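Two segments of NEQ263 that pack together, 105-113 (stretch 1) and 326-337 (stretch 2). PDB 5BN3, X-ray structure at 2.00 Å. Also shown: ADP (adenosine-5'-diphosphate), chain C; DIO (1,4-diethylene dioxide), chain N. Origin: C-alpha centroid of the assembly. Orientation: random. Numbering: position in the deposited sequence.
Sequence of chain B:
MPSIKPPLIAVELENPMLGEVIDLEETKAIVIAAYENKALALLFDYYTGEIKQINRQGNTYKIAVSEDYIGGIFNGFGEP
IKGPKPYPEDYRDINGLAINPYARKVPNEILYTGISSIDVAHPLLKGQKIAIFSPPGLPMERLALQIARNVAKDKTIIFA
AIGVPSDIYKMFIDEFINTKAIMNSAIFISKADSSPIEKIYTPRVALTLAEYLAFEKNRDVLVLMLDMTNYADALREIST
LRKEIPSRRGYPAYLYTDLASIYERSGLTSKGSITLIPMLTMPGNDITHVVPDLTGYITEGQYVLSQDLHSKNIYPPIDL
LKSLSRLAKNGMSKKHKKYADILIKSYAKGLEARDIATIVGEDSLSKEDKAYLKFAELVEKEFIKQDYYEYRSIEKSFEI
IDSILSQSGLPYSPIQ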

# COMPACT_ATOMS: atom_id res chain seq x y z
N LYS B 105 25.20 11.84 33.25
CA LYS B 105 25.71 10.62 33.86
C LYS B 105 24.81 9.47 33.40
O LYS B 105 23.58 9.61 33.39
CB LYS B 105 25.68 10.72 35.38
CG LYS B 105 26.04 9.42 36.09
CD LYS B 105 25.90 9.56 37.60
CE LYS B 105 25.96 8.21 38.29
NZ LYS B 105 25.63 8.32 39.74
N VAL B 106 25.41 8.36 33.00
CA VAL B 106 24.63 7.20 32.56
C VAL B 106 23.92 6.55 33.75
O VAL B 106 24.57 6.23 34.75
CB VAL B 106 25.51 6.16 31.86
CG1 VAL B 106 24.68 4.97 31.41
CG2 VAL B 106 26.22 6.79 30.66
N PRO B 107 22.59 6.38 33.65
CA PRO B 107 21.81 5.72 34.71
C PRO B 107 22.39 4.36 35.08
O PRO B 107 22.77 3.60 34.20
CB PRO B 107 20.43 5.56 34.06
CG PRO B 107 20.34 6.73 33.12
CD PRO B 107 21.74 6.90 32.57
N ASN B 108 22.45 4.07 36.38
CA ASN B 108 23.07 2.84 36.87
C ASN B 108 22.42 2.33 38.15
O ASN B 108 22.87 1.35 38.75
CB ASN B 108 24.56 3.07 37.13
CG ASN B 108 24.81 4.03 38.28
OD1 ASN B 108 24.08 5.01 38.45
ND2 ASN B 108 25.83 3.75 39.08
N GLU B 109 21.35 3.01 38.58
CA GLU B 109 20.68 2.67 39.83
C GLU B 109 19.25 2.18 39.57
O GLU B 109 18.40 2.94 39.10
CB GLU B 109 20.67 3.88 40.76
CG GLU B 109 20.00 3.64 42.10
CD GLU B 109 19.99 4.88 42.98
OE1 GLU B 109 20.76 5.82 42.70
OE2 GLU B 109 19.20 4.91 43.94
N ILE B 110 18.99 0.92 39.88
CA ILE B 110 17.67 0.33 39.68
C ILE B 110 16.60 0.93 40.60
O ILE B 110 16.80 1.03 41.81
CB ILE B 110 17.70 -1.21 39.90
CG1 ILE B 110 18.50 -1.89 38.79
CG2 ILE B 110 16.29 -1.78 39.94
CD1 ILE B 110 18.57 -3.40 38.91
N LEU B 111 15.49 1.35 40.01
CA LEU B 111 14.29 1.72 40.76
C LEU B 111 13.38 0.50 40.81
O LEU B 111 12.76 0.14 39.81
CB LEU B 111 13.56 2.88 40.09
CG LEU B 111 14.21 4.26 40.07
CD1 LEU B 111 13.45 5.20 39.16
CD2 LEU B 111 14.27 4.84 41.47
N TYR B 112 13.28 -0.14 41.98
CA TYR B 112 12.46 -1.34 42.09
C TYR B 112 10.96 -1.04 42.09
O TYR B 112 10.46 -0.25 42.89
CB TYR B 112 12.88 -2.17 43.31
CG TYR B 112 14.15 -2.94 43.04
CD1 TYR B 112 14.12 -4.11 42.31
CD2 TYR B 112 15.37 -2.47 43.50
CE1 TYR B 112 15.27 -4.81 42.05
CE2 TYR B 112 16.53 -3.17 43.25
CZ TYR B 112 16.47 -4.34 42.52
OH TYR B 112 17.61 -5.05 42.25
N THR B 113 10.26 -1.70 41.18
CA THR B 113 8.83 -1.48 40.99
C THR B 113 8.01 -2.44 41.84
O THR B 113 6.85 -2.17 42.15
CB THR B 113 8.42 -1.67 39.51
OG1 THR B 113 8.60 -3.04 39.14
CG2 THR B 113 9.27 -0.79 38.61
PB ADP C . 19.75 -0.58 18.52
O1B ADP C . 19.73 -1.45 17.30
O2B ADP C . 20.88 0.42 18.56
O3B ADP C . 18.40 -0.01 18.89
PA ADP C . 21.21 -1.48 20.84
O1A ADP C . 22.58 -1.47 20.21
O2A ADP C . 20.81 -0.36 21.76
O3A ADP C . 20.09 -1.65 19.69
O5' ADP C . 21.05 -2.87 21.63
C5' ADP C . 19.77 -3.24 22.15
C4' ADP C . 19.95 -4.15 23.36
O4' ADP C . 20.62 -5.36 22.97
C3' ADP C . 20.80 -3.46 24.41
O3' ADP C . 20.11 -3.47 25.66
C2' ADP C . 22.07 -4.28 24.49
O2' ADP C . 22.48 -4.48 25.84
C1' ADP C . 21.73 -5.61 23.83
N9 ADP C . 22.90 -6.08 23.04
C8 ADP C . 23.15 -5.79 21.75
N7 ADP C . 24.30 -6.39 21.34
C5 ADP C . 24.80 -7.08 22.38
C6 ADP C . 25.98 -7.93 22.63
N6 ADP C . 26.89 -8.18 21.65
N1 ADP C . 26.11 -8.47 23.87
C2 ADP C . 25.22 -8.23 24.85
N3 ADP C . 24.12 -7.47 24.69
C4 ADP C . 23.86 -6.88 23.50
C1 DIO N . 20.65 -7.24 42.59
C2 DIO N . 21.28 -5.44 41.43
C1' DIO N . 20.02 -6.36 43.62
C2' DIO N . 20.66 -4.55 42.45
O1 DIO N . 20.58 -6.63 41.36
O1' DIO N . 20.71 -5.16 43.69
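Stretch 2 (326-337) RLAKNGMSKKHK

Segments far apart in sequence often meet where a glycine lets two backbones come close, and residues 105-113 and 326-337 of NEQ263 illustrate the principle. Stretch 1 is largely extended, with a weakly bonded strand about Ile110 and Leu111. Stretch 2 begins irregularly: Ala328 to Asn330 have helical phi/psi without the regular bonds, although Asn330 N reaches Leu327 O at 2.9 Å and Gly331 N reaches Ala328 O at 3.1 Å. A helix then starts at Lys334, capped by Ser333, whose OG accepts from His336 N at 2.9 Å. The contacts advance in the same order along both segments, from Pro107 against Leu327 (CA to CA 7.1 Å) through Asn108 against Gly331 (CA to CA 4.6 Å) to Tyr112 near His336.

The close approach centres on Gly331, whose CA makes a CA-H...O contact with Asn108 O at 3.3 Å. A CB here would point toward stretch 1 and lie 2.9 Å from Ile110 CG1, a clash. Where the backbones do not bond directly, a water joins them, accepting from Ile110 N at 3.0 Å and donating to Gly331 O at 2.8 Å.

Side chains extend the contact to both sides of this point. Pro107 CG packs on Leu327 CD1 at 3.7 Å, while Asn330 ND2 gives a weak hydrogen bond to Pro107 O at 3.3 Å and lies equally close, 3.3 Å, to Val106 CG1. Farther along, Ile110, with chi1 m and chi2 t, brings CD1 to 4.1 Å from Met332 CG and 3.7 Å from His336 CE1. Beyond it, a dioxane molecule, probably from the crystallisation liquor, bridges the segments: His336 ND1 donates to its O1 at 2.7 Å, and Tyr112 OH bonds weakly to its O1' at 3.4 Å.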

# COMPACT_ATOMS: atom_id res chain seq x y z
N ARG B 326 17.08 -1.05 27.94
CA ARG B 326 18.42 -0.94 27.36
C ARG B 326 19.53 -0.79 28.39
O ARG B 326 20.63 -1.32 28.21
CB ARG B 326 18.50 0.23 26.37
CG ARG B 326 17.93 -0.06 25.00
CD ARG B 326 17.98 1.16 24.11
NE ARG B 326 16.91 1.16 23.12
CZ ARG B 326 17.00 0.60 21.92
NH1 ARG B 326 18.12 -0.01 21.55
NH2 ARG B 326 15.97 0.65 21.09
N LEU B 327 19.24 -0.06 29.46
CA LEU B 327 20.27 0.27 30.45
C LEU B 327 20.28 -0.70 31.62
O LEU B 327 21.10 -0.58 32.52
CB LEU B 327 20.06 1.70 30.95
CG LEU B 327 20.02 2.80 29.88
CD1 LEU B 327 19.92 4.18 30.52
CD2 LEU B 327 21.25 2.73 29.01
N ALA B 328 19.38 -1.68 31.58
CA ALA B 328 19.19 -2.64 32.68
C ALA B 328 20.49 -3.22 33.23
O ALA B 328 20.68 -3.29 34.45
CB ALA B 328 18.26 -3.75 32.24
N LYS B 329 21.38 -3.65 32.34
CA LYS B 329 22.64 -4.27 32.73
C LYS B 329 23.52 -3.38 33.61
O LYS B 329 24.29 -3.88 34.43
CB LYS B 329 23.40 -4.72 31.50
N ASN B 330 23.42 -2.06 33.42
CA ASN B 330 24.19 -1.11 34.22
C ASN B 330 23.91 -1.20 35.72
O ASN B 330 24.76 -0.84 36.54
CB ASN B 330 23.93 0.33 33.75
CG ASN B 330 24.47 0.61 32.37
OD1 ASN B 330 25.27 -0.16 31.83
ND2 ASN B 330 24.05 1.72 31.78
N GLY B 331 22.71 -1.66 36.08
CA GLY B 331 22.31 -1.67 37.48
C GLY B 331 22.23 -3.04 38.13
O GLY B 331 21.96 -3.14 39.32
N MET B 332 22.47 -4.09 37.35
CA MET B 332 22.29 -5.45 37.84
C MET B 332 23.56 -6.07 38.43
O MET B 332 24.65 -5.92 37.87
CB MET B 332 21.75 -6.35 36.73
CG MET B 332 20.42 -5.88 36.17
SD MET B 332 20.02 -6.62 34.58
CE MET B 332 19.86 -8.33 35.04
N SER B 333 23.41 -6.76 39.55
CA SER B 333 24.49 -7.54 40.14
C SER B 333 24.76 -8.74 39.24
O SER B 333 24.00 -9.00 38.31
CB SER B 333 24.10 -8.03 41.54
OG SER B 333 23.07 -9.01 41.47
N LYS B 334 25.84 -9.46 39.50
CA LYS B 334 26.13 -10.66 38.72
C LYS B 334 25.06 -11.72 38.94
O LYS B 334 24.70 -12.44 38.01
CB LYS B 334 27.52 -11.22 39.06
CG LYS B 334 28.66 -10.41 38.47
CD LYS B 334 28.55 -10.31 36.96
CE LYS B 334 28.87 -8.90 36.47
NZ LYS B 334 30.24 -8.47 36.86
N LYS B 335 24.54 -11.79 40.16
CA LYS B 335 23.45 -12.71 40.48
C LYS B 335 22.18 -12.33 39.73
O LYS B 335 21.49 -13.18 39.18
CB LYS B 335 23.18 -12.72 41.98
CG LYS B 335 22.06 -13.66 42.40
CD LYS B 335 21.72 -13.51 43.88
CE LYS B 335 20.79 -14.62 44.35
NZ LYS B 335 20.40 -14.47 45.78
N HIS B 336 21.88 -11.03 39.70
CA HIS B 336 20.70 -10.51 39.02
C HIS B 336 20.79 -10.81 37.52
O HIS B 336 19.80 -11.20 36.90
CB HIS B 336 20.58 -9.01 39.27
CG HIS B 336 19.24 -8.44 38.92
ND1 HIS B 336 18.77 -7.27 39.49
CD2 HIS B 336 18.28 -8.86 38.07
CE1 HIS B 336 17.57 -7.00 39.00
NE2 HIS B 336 17.25 -7.95 38.13
N LYS B 337 21.97 -10.61 36.95
CA LYS B 337 22.21 -10.90 35.54
C LYS B 337 21.97 -12.37 35.22
O LYS B 337 21.40 -12.71 34.19
CB LYS B 337 23.63 -10.49 35.13
CG LYS B 337 23.86 -8.99 35.13
CD LYS B 337 25.34 -8.65 34.90
CE LYS B 337 25.57 -7.15 34.96
NZ LYS B 337 27.01 -6.79 34.80
O HOH W 1 21.01 -1.06 41.01